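Local coordinates for protein rutinosidase (Aspergillus niger, PDB 6I1A) that cleaves glycosidic bonds as a secreted family 5 glycoside hydrolase, named for releasing rutinose from its conjugates and probably also able to act on beta-glucans, at residues M273-E278 with Q307-N312; N279-I284 with R317-L322. One frame throughout, in Å; residues are numbered along the deposited sequence.

Contact 1 (M273-E278 with Q307-N312); sequences MDSSSE and QATYNN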
ATOM      1  N   MET A 273       7.244  -3.185   3.879  1.00 16.26           N
ATOM      2  CA  MET A 273       6.989  -3.876   2.609  1.00 17.23           C
ATOM      3  C   MET A 273       8.036  -4.985   2.471  1.00 14.59           C
ATOM      4  O   MET A 273       9.040  -4.979   3.130  1.00 14.96           O
ATOM      5  CB  MET A 273       7.034  -2.912   1.415  1.00 18.19           C
ATOM      6  CG  MET A 273       8.389  -2.296   1.233  1.00 17.47           C
ATOM      7  SD  MET A 273       8.411  -0.917   0.042  1.00 17.18           S
ATOM      8  CE  MET A 273       7.657   0.359   1.040  1.00 19.01           C
ATOM      9  N   ASP A 274       7.771  -5.880   1.530  1.00 14.55           N
ATOM     10  CA  ASP A 274       8.665  -7.024   1.243  1.00 14.66           C
ATOM     11  C   ASP A 274       9.711  -6.644   0.207  1.00 15.57           C
ATOM     12  O   ASP A 274      10.061  -7.431  -0.718  1.00 15.08           O
ATOM     13  CB  ASP A 274       7.793  -8.194   0.842  1.00 15.46           C
ATOM     14  CG  ASP A 274       6.971  -8.737   2.000  1.00 16.77           C
ATOM     15  OD1 ASP A 274       7.533  -8.770   3.110  1.00 19.32           O
ATOM     16  OD2 ASP A 274       5.833  -9.083   1.748  1.00 15.94           O
ATOM     17  N   SER A 275      10.282  -5.444   0.340  1.00 13.71           N
ATOM     18  CA  SER A 275      11.344  -5.004  -0.550  1.00 13.17           C
ATOM     19  C   SER A 275      12.703  -5.629  -0.175  1.00 12.77           C
ATOM     20  O   SER A 275      12.982  -5.826   1.021  1.00 13.99           O
ATOM     21  CB  SER A 275      11.441  -3.523  -0.583  1.00 13.72           C
ATOM     22  OG  SER A 275      11.718  -3.034   0.701  1.00 14.58           O
ATOM     23  N   SER A 276      13.517  -5.853  -1.191  1.00 13.49           N
ATOM     24  CA  SER A 276      14.906  -6.297  -1.033  1.00 13.68           C
ATOM     25  C   SER A 276      15.794  -5.497  -1.970  1.00 13.62           C
ATOM     26  O   SER A 276      15.302  -4.852  -2.916  1.00 13.33           O
ATOM     27  CB  SER A 276      15.020  -7.789  -1.359  1.00 14.73           C
ATOM     28  OG  SER A 276      14.732  -7.998  -2.731  1.00 15.60           O
ATOM     29  N   SER A 277      17.126  -5.619  -1.841  1.00 14.15           N
ATOM     30  CA  SER A 277      17.973  -5.013  -2.873  1.00 14.71           C
ATOM     31  C   SER A 277      17.706  -5.629  -4.249  1.00 14.65           C
ATOM     32  O   SER A 277      17.746  -4.932  -5.259  1.00 14.75           O
ATOM     33  CB  SER A 277      19.409  -5.032  -2.545  1.00 14.91           C
ATOM     34  OG  SER A 277      19.698  -4.322  -1.343  1.00 15.36           O
ATOM     35  N   GLU A 278      17.454  -6.947  -4.286  1.00 15.51           N
ATOM     36  CA  GLU A 278      17.253  -7.640  -5.567  1.00 15.71           C
ATOM     37  C   GLU A 278      16.005  -7.130  -6.263  1.00 14.85           C
ATOM     38  O   GLU A 278      16.046  -6.940  -7.489  1.00 15.42           O
ATOM     39  CB  GLU A 278      17.152  -9.152  -5.336  1.00 19.49           C
ATOM     40  CG  GLU A 278      17.009  -9.941  -6.633  1.00 25.45           C
ATOM     41  CD  GLU A 278      18.204  -9.759  -7.566  1.00 31.74           C
ATOM     42  OE1 GLU A 278      19.311  -9.783  -7.044  1.00 39.51           O
ATOM     43  OE2 GLU A 278      18.019  -9.451  -8.785  1.00 48.62           O
ATOM     44  N   GLN A 307      17.646   2.028   0.442  1.00 12.66           N
ATOM     45  CA  GLN A 307      17.558   0.998   1.488  1.00 12.90           C
ATOM     46  C   GLN A 307      16.238   0.259   1.374  1.00 13.72           C
ATOM     47  O   GLN A 307      15.136   0.874   1.320  1.00 13.69           O
ATOM     48  CB  GLN A 307      17.722   1.580   2.875  1.00 13.38           C
ATOM     49  CG  GLN A 307      17.677   0.470   3.945  1.00 14.01           C
ATOM     50  CD  GLN A 307      17.696   0.952   5.367  1.00 15.37           C
ATOM     51  OE1 GLN A 307      18.172   2.063   5.671  1.00 15.27           O
ATOM     52  NE2 GLN A 307      17.204   0.120   6.274  1.00 17.67           N
ATOM     53  N   ALA A 308      16.332  -1.080   1.299  1.00 13.79           N
ATOM     54  CA  ALA A 308      15.163  -1.987   1.343  1.00 13.74           C
ATOM     55  C   ALA A 308      14.827  -2.454   2.761  1.00 13.53           C
ATOM     56  O   ALA A 308      15.600  -2.248   3.707  1.00 14.95           O
ATOM     57  CB  ALA A 308      15.470  -3.164   0.445  1.00 14.62           C
ATOM     58  N   THR A 309      13.652  -3.055   2.931  1.00 14.27           N
ATOM     59  CA  THR A 309      13.216  -3.539   4.244  1.00 14.27           C
ATOM     60  C   THR A 309      14.016  -4.786   4.633  1.00 17.44           C
ATOM     61  O   THR A 309      14.405  -4.900   5.812  1.00 17.92           O
ATOM     62  CB  THR A 309      11.714  -3.784   4.247  1.00 14.90           C
ATOM     63  OG1 THR A 309      11.026  -2.537   4.009  1.00 15.60           O
ATOM     64  CG2 THR A 309      11.258  -4.353   5.576  1.00 16.53           C
ATOM     65  N   TYR A 310      14.288  -5.634   3.664  1.00 16.15           N
ATOM     66  CA  TYR A 310      15.021  -6.894   3.919  1.00 16.45           C
ATOM     67  C   TYR A 310      16.177  -7.027   2.951  1.00 17.42           C
ATOM     68  O   TYR A 310      16.242  -6.464   1.871  1.00 16.36           O
ATOM     69  CB  TYR A 310      14.056  -8.066   3.678  1.00 16.89           C
ATOM     70  CG  TYR A 310      12.827  -8.096   4.518  1.00 18.84           C
ATOM     71  CD1 TYR A 310      12.878  -8.499   5.848  1.00 21.29           C
ATOM     72  CD2 TYR A 310      11.608  -7.602   4.075  1.00 18.80           C
ATOM     73  CE1 TYR A 310      11.756  -8.507   6.664  1.00 21.97           C
ATOM     74  CE2 TYR A 310      10.474  -7.622   4.881  1.00 18.74           C
ATOM     75  CZ  TYR A 310      10.541  -8.040   6.199  1.00 21.42           C
ATOM     76  OH  TYR A 310       9.396  -8.068   6.971  1.00 23.51           O
ATOM     77  N   ASN A 311      17.140  -7.884   3.335  1.00 17.66           N
ATOM     78  CA  ASN A 311      18.172  -8.388   2.402  1.00 18.73           C
ATOM     79  C   ASN A 311      18.775  -7.249   1.583  1.00 16.24           C
ATOM     80  O   ASN A 311      18.837  -7.319   0.355  1.00 17.71           O
ATOM     81  CB  ASN A 311      17.580  -9.429   1.439  1.00 19.11           C
ATOM     82  CG  ASN A 311      17.081 -10.662   2.157  1.00 25.93           C
ATOM     83  OD1 ASN A 311      17.419 -10.891   3.303  1.00 33.53           O
ATOM     84  ND2 ASN A 311      16.233 -11.424   1.497  1.00 35.42           N
ATOM     85  N   ASN A 312      19.319  -6.275   2.292  1.00 15.79           N
ATOM     86  CA  ASN A 312      20.149  -5.244   1.652  1.00 16.63           C
ATOM     87  C   ASN A 312      21.483  -5.820   1.243  1.00 17.20           C
ATOM     88  O   ASN A 312      22.121  -6.525   2.089  1.00 18.92           O
ATOM     89  CB  ASN A 312      20.347  -4.023   2.540  1.00 19.04           C
ATOM     90  CG  ASN A 312      19.063  -3.188   2.656  1.00 16.07           C
ATOM     91  OD1 ASN A 312      18.799  -2.401   1.735  1.00 15.22           O
ATOM     92  ND2 ASN A 312      18.309  -3.364   3.733  1.00 15.91           N
TER
HETATM   93  O   HOH W   1       7.020  -7.340   5.471  1.00 28.35           O
HETATM   94  O   HOH W   2      19.366  -1.628  -0.877  1.00 13.87           O
HETATM   95  O   HOH W   3      18.508  -8.663  -2.104  1.00 19.67           O
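Ser275 and Tyr310 are joined backbone to backbone where two loops of the TIM barrel meet beyond the ends of strands 261-269 and 299-308. Tyr310 N donates to Ser275 O over 3.0 Å. Farther on, Ser277 N gives a straight but longer bond to Asn311 O (3.3 Å, 166° at the hydrogen). Between the two, Ser276 CA lies 3.2 Å from Tyr310 O in a CA-H...O contact. The methyl of Ala308 packs against the backbone of Ser276, Ala308 CB lying 3.4 Å from Ser276 C.

At the Met273 end, Thr309 sits against a carbonyl, its CB 3.1 Å from Met273 O. Ser275 OG, set between the backbone N and the carbonyl carbon (chi1 60°), comes close to Thr309 N, at 3.0 Å. It and Thr309 OG1 both bond to Tyr269 O, at the end of strand 261-269, so one carbonyl engages both loops. The side chains of Asp274 and Tyr310 lie side by side pointing the same way, carboxylate and ring planes 33° apart; a water lying at the ring edge, in its plane, links Asp274 OD1 to Tyr310 OH. The other oxygen, Asp274 OD2, forms a salt bridge with Lys246 of the second subunit, at the boundary between the two copies.

Within its own loop, Asn312 holds the turn closed with both ends of its amide: OD1 takes Ala308 N on an in-plane lone pair at 2.8 Å, and ND2 donates to Ala308 O at 2.9 Å. Ser277 OG, also hydrogen-bonded to Thr313 N, donates to a second water, which donates to that same Asn312 OD1.

Contact 2 (N279-I284 with R317-L322); sequences NLPEYI and RKRNVL. With EDO (1,2-ethanediol), chain S.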
ATOM      1  N   ASN A 279      14.897  -6.940  -5.537  1.00 13.61           N
ATOM      2  CA  ASN A 279      13.608  -6.601  -6.169  1.00 14.75           C
ATOM      3  C   ASN A 279      13.331  -5.094  -6.152  1.00 13.51           C
ATOM      4  O   ASN A 279      12.257  -4.680  -6.653  1.00 14.28           O
ATOM      5  CB  ASN A 279      12.449  -7.392  -5.547  1.00 15.54           C
ATOM      6  CG  ASN A 279      12.080  -6.993  -4.159  1.00 15.45           C
ATOM      7  OD1 ASN A 279      12.362  -5.862  -3.727  1.00 14.43           O
ATOM      8  ND2 ASN A 279      11.433  -7.885  -3.428  1.00 16.11           N
ATOM      9  N   LEU A 280      14.280  -4.300  -5.638  1.00 13.37           N
ATOM     10  CA  LEU A 280      13.987  -2.853  -5.450  1.00 12.88           C
ATOM     11  C   LEU A 280      13.527  -2.233  -6.749  1.00 13.55           C
ATOM     12  O   LEU A 280      12.628  -1.381  -6.734  1.00 13.60           O
ATOM     13  CB  LEU A 280      15.217  -2.150  -4.912  1.00 12.68           C
ATOM     14  CG  LEU A 280      14.892  -0.760  -4.348  1.00 13.43           C
ATOM     15  CD1 LEU A 280      14.254  -0.874  -2.988  1.00 15.50           C
ATOM     16  CD2 LEU A 280      16.115   0.116  -4.296  1.00 12.82           C
ATOM     17  N   PRO A 281      14.113  -2.488  -7.944  1.00 12.71           N
ATOM     18  CA  PRO A 281      13.632  -1.813  -9.148  1.00 13.86           C
ATOM     19  C   PRO A 281      12.152  -2.051  -9.460  1.00 12.79           C
ATOM     20  O   PRO A 281      11.533  -1.208 -10.126  1.00 13.90           O
ATOM     21  CB  PRO A 281      14.573  -2.321 -10.270  1.00 14.96           C
ATOM     22  CG  PRO A 281      15.811  -2.746  -9.489  1.00 13.98           C
ATOM     23  CD  PRO A 281      15.305  -3.330  -8.194  1.00 13.71           C
ATOM     24  N   GLU A 282      11.610  -3.196  -9.034  1.00 13.38           N
ATOM     25  CA  GLU A 282      10.175  -3.497  -9.170  1.00 14.05           C
ATOM     26  C   GLU A 282       9.345  -2.542  -8.328  1.00 13.01           C
ATOM     27  O   GLU A 282       8.302  -2.031  -8.819  1.00 14.46           O
ATOM     28  CB  GLU A 282       9.877  -4.945  -8.791  1.00 16.12           C
ATOM     29  CG  GLU A 282      10.542  -5.940  -9.706  1.00 19.54           C
ATOM     30  CD  GLU A 282      10.565  -7.356  -9.138  1.00 27.94           C
ATOM     31  OE1 GLU A 282       9.743  -7.687  -8.316  1.00 25.29           O
ATOM     32  OE2 GLU A 282      11.537  -8.067  -9.446  1.00 38.32           O
ATOM     33  N   TYR A 283       9.794  -2.287  -7.136  1.00 13.16           N
ATOM     34  CA  TYR A 283       9.076  -1.360  -6.203  1.00 12.95           C
ATOM     35  C   TYR A 283       9.196   0.072  -6.718  1.00 11.87           C
ATOM     36  O   TYR A 283       8.230   0.886  -6.651  1.00 11.71           O
ATOM     37  CB  TYR A 283       9.595  -1.484  -4.779  1.00 13.96           C
ATOM     38  CG  TYR A 283       9.044  -2.677  -4.040  1.00 12.82           C
ATOM     39  CD1 TYR A 283       9.625  -3.925  -4.128  1.00 15.43           C
ATOM     40  CD2 TYR A 283       7.898  -2.557  -3.290  1.00 14.82           C
ATOM     41  CE1 TYR A 283       9.071  -5.033  -3.523  1.00 15.68           C
ATOM     42  CE2 TYR A 283       7.353  -3.655  -2.627  1.00 15.00           C
ATOM     43  CZ  TYR A 283       7.963  -4.888  -2.718  1.00 16.05           C
ATOM     44  OH  TYR A 283       7.404  -6.020  -2.131  1.00 16.72           O
ATOM     45  N   ILE A 284      10.368   0.443  -7.234  1.00 11.96           N
ATOM     46  CA  ILE A 284      10.568   1.781  -7.833  1.00 12.40           C
ATOM     47  C   ILE A 284       9.613   1.946  -9.021  1.00 11.71           C
ATOM     48  O   ILE A 284       8.924   2.992  -9.166  1.00 11.94           O
ATOM     49  CB  ILE A 284      12.052   1.944  -8.233  1.00 11.79           C
ATOM     50  CG1 ILE A 284      12.915   2.138  -6.984  1.00 13.08           C
ATOM     51  CG2 ILE A 284      12.296   3.083  -9.215  1.00 13.06           C
ATOM     52  CD1 ILE A 284      14.412   2.004  -7.221  1.00 13.80           C
ATOM     53  N   ARG A 317      23.990  -1.665  -5.105  1.00 13.77           N
ATOM     54  CA  ARG A 317      23.731  -0.218  -4.853  1.00 13.15           C
ATOM     55  C   ARG A 317      23.817   0.546  -6.147  1.00 14.85           C
ATOM     56  O   ARG A 317      22.941   1.395  -6.446  1.00 14.46           O
ATOM     57  CB  ARG A 317      24.711   0.358  -3.833  1.00 13.63           C
ATOM     58  CG  ARG A 317      24.457  -0.131  -2.428  1.00 13.68           C
ATOM     59  CD  ARG A 317      25.494   0.437  -1.482  1.00 14.51           C
ATOM     60  NE  ARG A 317      26.843  -0.067  -1.784  1.00 15.98           N
ATOM     61  CZ  ARG A 317      27.956   0.443  -1.296  1.00 17.70           C
ATOM     62  NH1 ARG A 317      27.944   1.444  -0.412  1.00 18.72           N
ATOM     63  NH2 ARG A 317      29.109  -0.103  -1.635  1.00 20.46           N
ATOM     64  N   LYS A 318      24.841   0.296  -6.967  1.00 14.17           N
ATOM     65  CA  LYS A 318      24.970   1.067  -8.237  1.00 14.34           C
ATOM     66  C   LYS A 318      23.764   0.797  -9.146  1.00 15.35           C
ATOM     67  O   LYS A 318      23.167   1.759  -9.654  1.00 13.50           O
ATOM     68  CB  LYS A 318      26.281   0.750  -8.965  1.00 14.72           C
ATOM     69  CG  LYS A 318      26.432   1.407 -10.331  1.00 16.73           C
ATOM     70  CD  LYS A 318      27.793   1.191 -10.962  1.00 21.07           C
ATOM     71  CE  LYS A 318      27.963   1.946 -12.263  1.00 26.75           C
ATOM     72  NZ  LYS A 318      29.240   1.614 -12.934  1.00 35.27           N
ATOM     73  N   ARG A 319      23.413  -0.477  -9.325  1.00 13.90           N
ATOM     74  CA  ARG A 319      22.263  -0.859 -10.185  1.00 14.31           C
ATOM     75  C   ARG A 319      20.983  -0.188  -9.668  1.00 12.96           C
ATOM     76  O   ARG A 319      20.219   0.331 -10.494  1.00 13.66           O
ATOM     77  CB  ARG A 319      22.124  -2.385 -10.195  1.00 16.39           C
ATOM     78  CG  ARG A 319      20.878  -2.899 -10.901  1.00 19.95           C
ATOM     79  CD  ARG A 319      19.756  -3.185  -9.917  1.00 23.14           C
ATOM     80  NE  ARG A 319      19.188  -4.502 -10.154  1.00 30.95           N
ATOM     81  CZ  ARG A 319      18.513  -5.219  -9.269  1.00 26.38           C
ATOM     82  NH1 ARG A 319      18.310  -4.758  -8.048  1.00 18.96           N
ATOM     83  NH2 ARG A 319      18.045  -6.404  -9.612  1.00 33.58           N
ATOM     84  N   ASN A 320      20.781  -0.190  -8.348  1.00 12.82           N
ATOM     85  CA  ASN A 320      19.559   0.368  -7.708  1.00 12.42           C
ATOM     86  C   ASN A 320      19.504   1.896  -7.846  1.00 12.45           C
ATOM     87  O   ASN A 320      18.428   2.415  -8.165  1.00 13.23           O
ATOM     88  CB  ASN A 320      19.406  -0.136  -6.272  1.00 12.29           C
ATOM     89  CG  ASN A 320      18.942  -1.578  -6.226  1.00 13.52           C
ATOM     90  OD1 ASN A 320      18.317  -2.055  -7.165  1.00 14.86           O
ATOM     91  ND2 ASN A 320      19.234  -2.271  -5.140  1.00 13.65           N
ATOM     92  N   VAL A 321      20.610   2.590  -7.584  1.00 12.81           N
ATOM     93  CA  VAL A 321      20.594   4.088  -7.735  1.00 12.67           C
ATOM     94  C   VAL A 321      20.316   4.438  -9.177  1.00 13.44           C
ATOM     95  O   VAL A 321      19.470   5.322  -9.480  1.00 12.68           O
ATOM     96  CB  VAL A 321      21.903   4.754  -7.279  1.00 15.32           C
ATOM     97  CG1 VAL A 321      21.902   6.258  -7.551  1.00 20.56           C
ATOM     98  CG2 VAL A 321      22.170   4.513  -5.854  1.00 17.04           C
ATOM     99  N   LEU A 322      21.014   3.798 -10.134  1.00 12.34           N
ATOM    100  CA  LEU A 322      20.807   4.128 -11.546  1.00 12.32           C
ATOM    101  C   LEU A 322      19.398   3.772 -12.007  1.00 13.78           C
ATOM    102  O   LEU A 322      18.798   4.536 -12.791  1.00 13.14           O
ATOM    103  CB  LEU A 322      21.874   3.434 -12.405  1.00 14.26           C
ATOM    104  CG  LEU A 322      23.302   3.923 -12.165  1.00 15.77           C
ATOM    105  CD1 LEU A 322      24.249   3.134 -13.073  1.00 17.47           C
ATOM    106  CD2 LEU A 322      23.461   5.391 -12.432  1.00 17.82           C
TER
HETATM  107  C1  EDO S 417       6.708  -4.582  -6.198  1.00 28.20           C
HETATM  108  O1  EDO S 417       5.489  -4.180  -6.809  1.00 36.35           O
HETATM  109  C2  EDO S 417       6.898  -6.036  -6.238  1.00 28.74           C
HETATM  110  O2  EDO S 417       7.328  -6.520  -7.450  1.00 32.33           O
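Leu280 and Pro281 meet Arg319 and Asn320 where the short helical segments 280-284 and 317-322 run almost parallel, 10° apart, with their axes 10.1 Å from each other. The join is made by side chains, without hydrogen bonds. Pro281 crosses Arg319 at about a right angle, setting CG 3.4 Å above one face of the guanidinium, offset toward the rim, while Pro281 CD comes to 3.3 Å from Arg319 NH1. The Arg319 chain bends at chi2 (-97°) and chi3 (-131°), away from the usual staggered values, turning CD and then NE off an extended course.

Asn320 uses both ends of its amide. OD1 accepts Arg319 NH1 at 2.8 Å and also lies 3.4 Å from Pro281 CD; ND2 donates to Ser277 O, just ahead of helix 280-290. Leu280 crosses the same amide obliquely, CD2 3.8 Å from Asn320 CG. Arg319 NH2 is occupied by a salt bridge to Glu278 OE2, which would tend to fix the guanidinium over the proline.

A 1,2-ethanediol, probably from the crystallisation liquor, places C1 over the centre of the Tyr283 ring, donates from O2 to Glu282 OE1 and is also hydrogen-bonded to Gln249 of the second subunit.

The two helices pack on barrel strands: Leu280 and Asn320 rest on Ile306 of strand 299-308, Leu280 and Ile284 on Tyr269 of strand 261-269, and Ile284 continues onto Thr327 and Trp328 of helix 317-331.

Leaving strand 261-269, the chain passes through 273-278 and directly into helix 280-290, then returns along strand 299-308 to 307-312 and enters helix 317-331. Contact 1 closes a loop of 28 residues holding helix 280-290 and most of the returning strand; contact 2 closes one of 32 residues that includes the whole strand. Their segments alternate, so the two closures cross rather than nest, with centres about 10 Å apart. Contact 1 joins the loop after strand 261-269 to the end of strand 299-308 and the turn that follows it, contact 2 the outer helices that come next. A probable hydrogen bond, Asn279 ND2 to Asp274 O (3.1 Å), ties loop to helix start.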